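Side-chain contacts in agglutinin (Rhizoctonia solani, PDB 4G9M), which probably acts as a carbohydrate-binding lectin of the ricin-type beta-trefoil family, working as a domain-swapped dimer: residues Asn130-Asp133 / Asn134-Trp137; Gln35-Lys38 / Ser39-Gly42. All coordinates share one frame; numbering follows the deposited sequence.

Contact 1: residues Asn130-Asp133 / Asn134-Trp137; sequences NATD and NQKW
With Gln-135 CG opposite its own carbonyl carbon (chi1 -46°) and the chain extended beyond it, the amide swings back to the backbone of Asn-130, while the stretched chain of Lys-136 carries NZ past Thr-132 to Ala-131 and Asp-133. Gln-135 OE1 takes the N-H of Asn-130 at 2.7 Å, using a lone pair in the plane of the amide carbonyl. The N-H of Thr-132 adds a weak bond to the same OE1. The other half of the amide is tied as well: Gln-135 NE2 donates to Asn-128 O and Asp-112 OD2, which fixes the flip. Lys-136 NZ donates to Ala-131 O at 3.0 Å, from well above the carbonyl plane, and makes a salt bridge with Asp-133 OD1, also 3.0 Å, with Asp-96 as a second carboxylate partner. Thr-132 and Asn-134 run alongside each other, and Thr-132 OG1 donates a hydrogen bond to Asn-134 OD1 at 2.7 Å; ND2 of that amide goes to Leu-113 O. The backbone closes a type I beta turn here, Gln-135 N donating to Thr-132 O at 2.9 Å. Gln-135, Lys-136 and Trp-137 form the Gln-X-Trp signature of ricin-type beta-trefoils. Buried Gln-135 thus has both amide ends satisfied, and the ammonium, bonded to two carboxylates and a carbonyl, is probably stabilised in its charged form.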
ATOM      1  N   ASN B 130      -1.418  14.865  -0.109  1.00 18.54           N
ATOM      2  CA  ASN B 130      -0.733  15.619   0.932  1.00 19.01           C
ATOM      3  C   ASN B 130      -0.671  14.819   2.218  1.00 19.97           C
ATOM      4  O   ASN B 130      -0.180  15.310   3.239  1.00 24.39           O
ATOM      5  CB  ASN B 130      -1.479  16.915   1.190  1.00 16.59           C
ATOM      6  CG  ASN B 130      -1.551  17.788  -0.049  1.00 20.79           C
ATOM      7  OD1 ASN B 130      -0.550  17.950  -0.748  1.00 17.62           O
ATOM      8  ND2 ASN B 130      -2.741  18.306  -0.358  1.00 18.32           N
ATOM      9  N   ALA B 131      -1.180  13.593   2.154  1.00 19.22           N
ATOM     10  CA  ALA B 131      -1.326  12.727   3.321  1.00 17.39           C
ATOM     11  C   ALA B 131      -2.000  13.420   4.500  1.00 18.95           C
ATOM     12  O   ALA B 131      -1.588  13.266   5.646  1.00 21.92           O
ATOM     13  CB  ALA B 131       0.005  12.121   3.730  1.00 26.17           C
ATOM     14  N   THR B 132      -3.023  14.214   4.206  1.00 21.14           N
ATOM     15  CA  THR B 132      -3.941  14.665   5.238  1.00 22.39           C
ATOM     16  C   THR B 132      -4.940  13.539   5.527  1.00 19.71           C
ATOM     17  O   THR B 132      -5.160  12.655   4.686  1.00 19.65           O
ATOM     18  CB  THR B 132      -4.663  15.977   4.834  1.00 21.45           C
ATOM     19  OG1 THR B 132      -5.230  15.836   3.525  1.00 18.70           O
ATOM     20  CG2 THR B 132      -3.682  17.145   4.804  1.00 25.12           C
ATOM     21  N   ASP B 133      -5.523  13.538   6.727  1.00 18.73           N
ATOM     22  CA  ASP B 133      -6.388  12.430   7.152  1.00 21.33           C
ATOM     23  C   ASP B 133      -7.625  12.215   6.271  1.00 17.29           C
ATOM     24  O   ASP B 133      -8.136  11.111   6.191  1.00 18.41           O
ATOM     25  CB  ASP B 133      -6.803  12.579   8.626  1.00 23.57           C
ATOM     26  CG  ASP B 133      -5.685  12.231   9.582  1.00 31.52           C
ATOM     27  OD1 ASP B 133      -4.590  11.868   9.104  1.00 24.30           O
ATOM     28  OD2 ASP B 133      -5.900  12.314  10.814  1.00 34.17           O
ATOM     29  N   ASN B 134      -8.094  13.265   5.588  1.00 21.39           N
ATOM     30  CA  ASN B 134      -9.248  13.099   4.692  1.00 19.07           C
ATOM     31  C   ASN B 134      -8.868  12.376   3.400  1.00 19.87           C
ATOM     32  O   ASN B 134      -9.727  12.060   2.568  1.00 19.09           O
ATOM     33  CB  ASN B 134      -9.899  14.440   4.374  1.00 17.92           C
ATOM     34  CG  ASN B 134      -8.958  15.374   3.643  1.00 20.59           C
ATOM     35  OD1 ASN B 134      -7.820  15.592   4.073  1.00 20.34           O
ATOM     36  ND2 ASN B 134      -9.412  15.903   2.517  1.00 20.18           N
ATOM     37  N   GLN B 135      -7.571  12.101   3.248  1.00 18.14           N
ATOM     38  CA  GLN B 135      -7.077  11.346   2.098  1.00 13.44           C
ATOM     39  C   GLN B 135      -6.619   9.952   2.527  1.00 17.33           C
ATOM     40  O   GLN B 135      -5.812   9.311   1.846  1.00 18.64           O
ATOM     41  CB  GLN B 135      -5.908  12.084   1.436  1.00 17.30           C
ATOM     42  CG  GLN B 135      -6.143  13.566   1.214  1.00 16.55           C
ATOM     43  CD  GLN B 135      -4.984  14.221   0.502  1.00 15.76           C
ATOM     44  OE1 GLN B 135      -3.825  14.087   0.917  1.00 19.70           O
ATOM     45  NE2 GLN B 135      -5.281  14.914  -0.600  1.00 17.24           N
ATOM     46  N   LYS B 136      -7.123   9.489   3.670  1.00 14.00           N
ATOM     47  CA  LYS B 136      -6.790   8.157   4.177  1.00 17.24           C
ATOM     48  C   LYS B 136      -8.083   7.456   4.508  1.00 20.67           C
ATOM     49  O   LYS B 136      -9.027   8.088   4.992  1.00 18.21           O
ATOM     50  CB  LYS B 136      -5.915   8.241   5.425  1.00 17.49           C
ATOM     51  CG  LYS B 136      -4.539   8.852   5.165  1.00 17.50           C
ATOM     52  CD  LYS B 136      -3.879   9.270   6.463  1.00 19.56           C
ATOM     53  CE  LYS B 136      -2.742  10.244   6.171  1.00 19.67           C
ATOM     54  NZ  LYS B 136      -2.315  10.951   7.410  1.00 23.18           N
ATOM     55  N   TRP B 137      -8.116   6.148   4.261  1.00 16.94           N
ATOM     56  CA  TRP B 137      -9.344   5.375   4.393  1.00 16.52           C
ATOM     57  C   TRP B 137      -9.092   4.105   5.186  1.00 19.79           C
ATOM     58  O   TRP B 137      -8.093   3.413   4.969  1.00 18.42           O
ATOM     59  CB  TRP B 137      -9.889   5.019   3.000  1.00 18.90           C
ATOM     60  CG  TRP B 137     -10.154   6.257   2.140  1.00 17.12           C
ATOM     61  CD1 TRP B 137      -9.237   6.939   1.376  1.00 22.16           C
ATOM     62  CD2 TRP B 137     -11.399   6.947   1.981  1.00 19.65           C
ATOM     63  NE1 TRP B 137      -9.841   8.019   0.758  1.00 18.45           N
ATOM     64  CE2 TRP B 137     -11.167   8.038   1.109  1.00 18.02           C
ATOM     65  CE3 TRP B 137     -12.691   6.754   2.492  1.00 16.77           C
ATOM     66  CZ2 TRP B 137     -12.177   8.919   0.739  1.00 16.47           C
ATOM     67  CZ3 TRP B 137     -13.690   7.626   2.125  1.00 19.29           C
ATOM     68  CH2 TRP B 137     -13.430   8.694   1.241  1.00 16.02           C
TER

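Contact 2: residues Gln35-Lys38 / Ser39-Gly42; sequences QGYK and SHGG
The aromatic contact is between Tyr-37 and His-40. CE1 of the tyrosine comes to 3.8 Å from His-40 CD2, meeting the imidazole at its edge and near its plane. The two ring planes are inclined at 66°, an oblique pairing with centroids 5.6 Å apart. The imidazole reaches back to the tyrosine because His-40 CG sits between its own backbone N and carbonyl carbon (chi1 55°). On the polar side, the N-H of Gly-42 donates to His-40 ND1 at 3.1 Å, almost exactly in the ring plane, which holds the imidazole's rotation and leaves ND1 as the acceptor nitrogen. This is the loop leaving strand 32-37 of the beta-trefoil, on the way to strand 47-51, and Gln-45 ties it down: its NE2 donates to Lys-38 O and its OE1 accepts from His-40 N. Asp-22, on the paired strand 20-23, is touched by the side chains of both Tyr-37 and His-40, a placement consistent with the sugar-binding surface of ricin-type lectins. The remaining contacts set side-chain carbons against polar backbone atoms. Lys-38 CG lies 3.3 Å from Ser-39 N before its extended chain leads away, and His-40 CD2 also comes within 3.8 Å of Lys-38 O.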
ATOM      1  N   GLN B  35     -19.206   9.865  -2.998  1.00 17.53           N
ATOM      2  CA  GLN B  35     -19.284  10.912  -1.982  1.00 16.99           C
ATOM      3  C   GLN B  35     -19.076  10.314  -0.602  1.00 19.44           C
ATOM      4  O   GLN B  35     -18.999   9.093  -0.449  1.00 21.66           O
ATOM      5  CB  GLN B  35     -20.672  11.570  -2.043  1.00 17.26           C
ATOM      6  CG  GLN B  35     -21.786  10.654  -1.560  1.00 20.32           C
ATOM      7  CD  GLN B  35     -23.155  11.106  -2.003  1.00 28.58           C
ATOM      8  OE1 GLN B  35     -23.334  12.243  -2.457  1.00 28.32           O
ATOM      9  NE2 GLN B  35     -24.136  10.219  -1.880  1.00 25.80           N
ATOM     10  N   GLY B  36     -18.993  11.171   0.414  1.00 19.41           N
ATOM     11  CA  GLY B  36     -18.959  10.688   1.784  1.00 17.61           C
ATOM     12  C   GLY B  36     -20.363  10.652   2.356  1.00 20.66           C
ATOM     13  O   GLY B  36     -21.173  11.527   2.052  1.00 20.45           O
ATOM     14  N   TYR B  37     -20.671   9.635   3.158  1.00 20.45           N
ATOM     15  CA  TYR B  37     -22.007   9.518   3.736  1.00 15.11           C
ATOM     16  C   TYR B  37     -21.956   8.704   5.037  1.00 22.81           C
ATOM     17  O   TYR B  37     -21.095   7.840   5.199  1.00 21.08           O
ATOM     18  CB  TYR B  37     -22.950   8.858   2.719  1.00 16.89           C
ATOM     19  CG  TYR B  37     -24.436   9.181   2.885  1.00 20.89           C
ATOM     20  CD1 TYR B  37     -25.195   8.562   3.864  1.00 19.91           C
ATOM     21  CD2 TYR B  37     -25.066  10.095   2.049  1.00 23.30           C
ATOM     22  CE1 TYR B  37     -26.544   8.841   4.016  1.00 23.19           C
ATOM     23  CE2 TYR B  37     -26.422  10.389   2.196  1.00 24.35           C
ATOM     24  CZ  TYR B  37     -27.152   9.754   3.183  1.00 24.48           C
ATOM     25  OH  TYR B  37     -28.500  10.014   3.349  1.00 24.73           O
ATOM     26  N   LYS B  38     -22.850   8.992   5.977  1.00 18.39           N
ATOM     27  CA  LYS B  38     -22.908   8.216   7.214  1.00 22.38           C
ATOM     28  C   LYS B  38     -23.156   6.749   6.893  1.00 24.91           C
ATOM     29  O   LYS B  38     -23.986   6.426   6.043  1.00 20.94           O
ATOM     30  CB  LYS B  38     -24.006   8.743   8.136  1.00 21.50           C
ATOM     31  CG  LYS B  38     -24.133   7.988   9.447  1.00 30.26           C
ATOM     32  CD  LYS B  38     -25.222   8.594  10.321  1.00 39.40           C
ATOM     33  CE  LYS B  38     -25.498   7.730  11.551  1.00 47.70           C
ATOM     34  NZ  LYS B  38     -26.343   8.436  12.563  1.00 51.55           N
ATOM     35  N   SER B  39     -22.418   5.869   7.566  1.00 18.68           N
ATOM     36  CA  SER B  39     -22.545   4.444   7.341  1.00 22.98           C
ATOM     37  C   SER B  39     -23.967   3.967   7.663  1.00 22.06           C
ATOM     38  O   SER B  39     -24.483   4.233   8.748  1.00 24.37           O
ATOM     39  CB  SER B  39     -21.519   3.687   8.191  1.00 24.43           C
ATOM     40  OG  SER B  39     -21.597   2.287   7.959  1.00 25.24           O
ATOM     41  N   HIS B  40     -24.601   3.281   6.716  1.00 21.43           N
ATOM     42  CA  HIS B  40     -25.919   2.689   6.968  1.00 22.37           C
ATOM     43  C   HIS B  40     -26.034   1.236   6.496  1.00 30.75           C
ATOM     44  O   HIS B  40     -27.111   0.633   6.565  1.00 29.60           O
ATOM     45  CB  HIS B  40     -27.056   3.550   6.384  1.00 26.85           C
ATOM     46  CG  HIS B  40     -26.911   3.856   4.923  1.00 27.41           C
ATOM     47  ND1 HIS B  40     -26.660   2.888   3.974  1.00 31.24           N
ATOM     48  CD2 HIS B  40     -26.986   5.030   4.253  1.00 29.34           C
ATOM     49  CE1 HIS B  40     -26.579   3.455   2.782  1.00 26.02           C
ATOM     50  NE2 HIS B  40     -26.774   4.755   2.925  1.00 26.43           N
ATOM     51  N   GLY B  41     -24.925   0.680   6.020  1.00 27.51           N
ATOM     52  CA  GLY B  41     -24.886  -0.725   5.644  1.00 26.63           C
ATOM     53  C   GLY B  41     -25.487  -1.078   4.295  1.00 28.27           C
ATOM     54  O   GLY B  41     -25.603  -2.254   3.953  1.00 28.27           O
ATOM     55  N   GLY B  42     -25.873  -0.074   3.520  1.00 28.71           N
ATOM     56  CA  GLY B  42     -26.419  -0.323   2.198  1.00 23.52           C
ATOM     57  C   GLY B  42     -25.361  -0.869   1.261  1.00 19.10           C
ATOM     58  O   GLY B  42     -24.170  -0.612   1.448  1.00 23.09           O
TER

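Contact 2 comes first along the chain and contact 1 near its end; their centres are 18 Å apart and their nearest atoms about 6 Å, without touching. Contact 2 spans the end of strand 32-37 and the loop after it, and contact 1 lies in the loop after strand 122-128, its antiparallel partner in the same branched sheet. The loops also follow one plan: Gln-45 bridges Lys-38 O and His-40 N just as Gln-135 bridges Asn-128 O and Asn-130 N, with identical spacings, consistent with the internal repetition of a beta-trefoil. Their settings differ. Contact 2 lies at the surface, touching no other chain of the assembly, whereas contact 1 is partly buried and Ala-131 packs on Gly-55 of the second subunit.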